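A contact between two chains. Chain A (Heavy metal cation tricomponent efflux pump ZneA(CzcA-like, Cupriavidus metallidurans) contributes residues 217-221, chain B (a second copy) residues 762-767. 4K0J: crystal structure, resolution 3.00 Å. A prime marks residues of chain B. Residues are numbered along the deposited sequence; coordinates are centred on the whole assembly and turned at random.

Chain A 217-221: ILNRG
Chain B (762-767) SRNDPE

A strand end meets a helix start here, and no hydrogen bond crosses between them: the contact is packing alone, burying 260 Å² summed over both sides. Residues 217-220 of chain A are extended, with phi from -92 to -138° and psi from 112 to 136°. Chain B runs as a loop through 762′-765′ and turns helical at Pro766′ (-57/-38). The register is set by Leu218 and Asn764′, whose CA atoms lie 6.7 Å apart. Contacts advance in the same sense along both chains, Leu218 meeting 763′-765′ and Arg220 meeting 765′-766′.

Ile217 (m, t) points its CA-to-CB bond away; its side chain stays 8.0 Å or more from chain B's stretch and makes no close contact, though a sliver of its surface is covered. Leu218 is the anchor. Its CB leaves sideways, but chi1 t and chi2 -90° carry Leu218 CD2 into the loop, 3.2 Å from Arg763′ O and 3.2 Å from Asn764′ O. A methyl cannot donate a conventional hydrogen bond, so these are tight van der Waals contacts with backbone carbonyls. The loop conformations behind them are -139/20 at Arg763′ and -76/-24 at Asn764′; Arg763′ has chi1 p, then t, t and chi4 85°.

Asn219 (chi1 -83°) contributes mainly backbone: Asn219 O stands 3.9 Å from Asn764′ OD1, two oxygens without a proton to share. Asn764′ has chi1 t and chi2 22°; its CB points away, yet the side-chain end comes back nearer.

Arg220 reaches out nearly fully extended (t, t, t, chi4 177°), laying one guanidinium face over Pro766′, with Arg220 NH1 3.3 Å from Pro766′ CD. The flat cation thus packs on an aliphatic ring, C-gamma exo in pucker. Arg220 NH2 is 4.4 Å from Asp765′ CB, but no salt bridge forms: Asp765′ (-146/164, chi1 p) turns its carboxylate away and caps a helix backbone N just beyond the stretch.

Gly221 ends the segment at 64/-118, a positive phi that favours glycine, and makes no contact.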

ATOM      1  N   ILE A 217      37.082   1.505  24.176  1.00 29.86           N
ATOM      2  CA  ILE A 217      37.357   2.074  25.488  1.00 41.36           C
ATOM      3  C   ILE A 217      38.672   1.595  26.097  1.00 42.71           C
ATOM      4  O   ILE A 217      38.987   0.404  26.084  1.00 51.89           O
ATOM      5  CB  ILE A 217      36.173   1.857  26.469  1.00 44.79           C
ATOM      6  CG1 ILE A 217      34.945   2.638  25.994  1.00 27.09           C
ATOM      7  CG2 ILE A 217      36.545   2.290  27.878  1.00 28.82           C
ATOM      8  CD1 ILE A 217      33.790   2.592  26.956  1.00 45.41           C
ATOM      9  N   LEU A 218      39.439   2.553  26.609  1.00 35.97           N
ATOM     10  CA  LEU A 218      40.653   2.289  27.365  1.00 34.26           C
ATOM     11  C   LEU A 218      40.406   2.774  28.784  1.00 46.94           C
ATOM     12  O   LEU A 218      40.059   3.938  28.993  1.00 51.93           O
ATOM     13  CB  LEU A 218      41.840   3.034  26.741  1.00 43.51           C
ATOM     14  CG  LEU A 218      43.244   2.835  27.319  1.00 47.62           C
ATOM     15  CD1 LEU A 218      43.558   3.843  28.427  1.00 37.19           C
ATOM     16  CD2 LEU A 218      43.406   1.411  27.824  1.00 52.82           C
ATOM     17  N   ASN A 219      40.582   1.886  29.757  1.00 51.44           N
ATOM     18  CA  ASN A 219      40.307   2.230  31.149  1.00 48.75           C
ATOM     19  C   ASN A 219      41.499   2.752  31.932  1.00 52.19           C
ATOM     20  O   ASN A 219      42.602   2.213  31.852  1.00 63.45           O
ATOM     21  CB  ASN A 219      39.674   1.054  31.891  1.00 33.24           C
ATOM     22  CG  ASN A 219      38.179   0.960  31.662  1.00 60.38           C
ATOM     23  OD1 ASN A 219      37.396   1.648  32.317  1.00 59.38           O
ATOM     24  ND2 ASN A 219      37.773   0.110  30.726  1.00 53.47           N
ATOM     25  N   ARG A 220      41.259   3.814  32.688  1.00 48.79           N
ATOM     26  CA  ARG A 220      42.250   4.359  33.592  1.00 53.64           C
ATOM     27  C   ARG A 220      41.550   4.711  34.898  1.00 52.89           C
ATOM     28  O   ARG A 220      40.714   5.613  34.938  1.00 44.51           O
ATOM     29  CB  ARG A 220      42.916   5.592  32.982  1.00 61.15           C
ATOM     30  CG  ARG A 220      44.354   5.811  33.436  1.00 70.51           C
ATOM     31  CD  ARG A 220      45.085   6.785  32.521  1.00 76.70           C
ATOM     32  NE  ARG A 220      46.536   6.698  32.669  1.00 76.96           N
ATOM     33  CZ  ARG A 220      47.403   7.394  31.941  1.00 76.33           C
ATOM     34  NH1 ARG A 220      46.973   8.237  31.009  1.00 68.32           N
ATOM     35  NH2 ARG A 220      48.704   7.247  32.146  1.00 81.83           N
ATOM     36  N   GLY A 221      41.881   3.979  35.958  1.00 64.43           N
ATOM     37  CA  GLY A 221      41.231   4.155  37.244  1.00 64.57           C
ATOM     38  C   GLY A 221      39.762   3.794  37.158  1.00 56.73           C
ATOM     39  O   GLY A 221      39.410   2.649  36.860  1.00 49.17           O
TER
ATOM     40  N   SER B 762      49.445  -4.202  26.783  1.00 69.03           N
ATOM     41  CA  SER B 762      50.150  -3.795  25.576  1.00 56.02           C
ATOM     42  C   SER B 762      49.489  -2.539  25.037  1.00 48.27           C
ATOM     43  O   SER B 762      50.046  -1.846  24.190  1.00 46.67           O
ATOM     44  CB  SER B 762      50.094  -4.905  24.525  1.00 61.03           C
ATOM     45  OG  SER B 762      50.566  -4.456  23.266  1.00 54.81           O
ATOM     46  N   ARG B 763      48.294  -2.258  25.550  1.00 52.25           N
ATOM     47  CA  ARG B 763      47.486  -1.128  25.104  1.00 53.48           C
ATOM     48  C   ARG B 763      46.814  -0.432  26.285  1.00 55.91           C
ATOM     49  O   ARG B 763      45.838   0.291  26.114  1.00 61.17           O
ATOM     50  CB  ARG B 763      46.417  -1.620  24.131  1.00 54.01           C
ATOM     51  CG  ARG B 763      45.670  -2.831  24.648  1.00 60.77           C
ATOM     52  CD  ARG B 763      44.552  -3.281  23.721  1.00 68.57           C
ATOM     53  NE  ARG B 763      43.832  -4.413  24.300  1.00 70.32           N
ATOM     54  CZ  ARG B 763      42.829  -4.291  25.164  1.00 77.20           C
ATOM     55  NH1 ARG B 763      42.238  -5.373  25.653  1.00 80.90           N
ATOM     56  NH2 ARG B 763      42.413  -3.088  25.540  1.00 77.74           N
ATOM     57  N   ASN B 764      47.353  -0.648  27.480  1.00 65.15           N
ATOM     58  CA  ASN B 764      46.690  -0.250  28.720  1.00 77.74           C
ATOM     59  C   ASN B 764      46.748   1.247  29.032  1.00 67.59           C
ATOM     60  O   ASN B 764      45.903   1.772  29.756  1.00 71.17           O
ATOM     61  CB  ASN B 764      47.263  -1.053  29.894  1.00 92.55           C
ATOM     62  CG  ASN B 764      46.433  -0.919  31.154  1.00105.04           C
ATOM     63  OD1 ASN B 764      45.250  -0.583  31.104  1.00107.63           O
ATOM     64  ND2 ASN B 764      47.053  -1.188  32.297  1.00112.79           N
ATOM     65  N   ASP B 765      47.746   1.930  28.486  1.00 53.44           N
ATOM     66  CA  ASP B 765      47.961   3.338  28.787  1.00 39.52           C
ATOM     67  C   ASP B 765      48.503   4.045  27.550  1.00 41.88           C
ATOM     68  O   ASP B 765      48.957   3.388  26.609  1.00 44.04           O
ATOM     69  CB  ASP B 765      48.941   3.470  29.950  1.00 48.64           C
ATOM     70  CG  ASP B 765      50.256   2.761  29.686  1.00 71.44           C
ATOM     71  OD1 ASP B 765      50.438   1.628  30.182  1.00 79.21           O
ATOM     72  OD2 ASP B 765      51.108   3.333  28.975  1.00 78.25           O
ATOM     73  N   PRO B 766      48.444   5.388  27.534  1.00 35.11           N
ATOM     74  CA  PRO B 766      48.970   6.144  26.392  1.00 40.37           C
ATOM     75  C   PRO B 766      50.443   5.868  26.094  1.00 49.23           C
ATOM     76  O   PRO B 766      50.817   5.807  24.923  1.00 57.07           O
ATOM     77  CB  PRO B 766      48.780   7.595  26.825  1.00 37.05           C
ATOM     78  CG  PRO B 766      47.581   7.552  27.697  1.00 39.77           C
ATOM     79  CD  PRO B 766      47.676   6.251  28.449  1.00 33.12           C
ATOM     80  N   GLU B 767      51.267   5.704  27.121  1.00 28.70           N
ATOM     81  CA  GLU B 767      52.663   5.376  26.883  1.00 42.35           C
ATOM     82  C   GLU B 767      52.820   4.018  26.197  1.00 50.77           C
ATOM     83  O   GLU B 767      53.469   3.921  25.152  1.00 55.07           O
ATOM     84  CB  GLU B 767      53.455   5.391  28.181  1.00 51.88           C
ATOM     85  CG  GLU B 767      54.873   4.885  28.012  1.00 65.52           C
ATOM     86  CD  GLU B 767      55.649   4.905  29.308  1.00 84.46           C
ATOM     87  OE1 GLU B 767      55.149   5.501  30.287  1.00 87.24           O
ATOM     88  OE2 GLU B 767      56.757   4.326  29.346  1.00 94.14           O
TER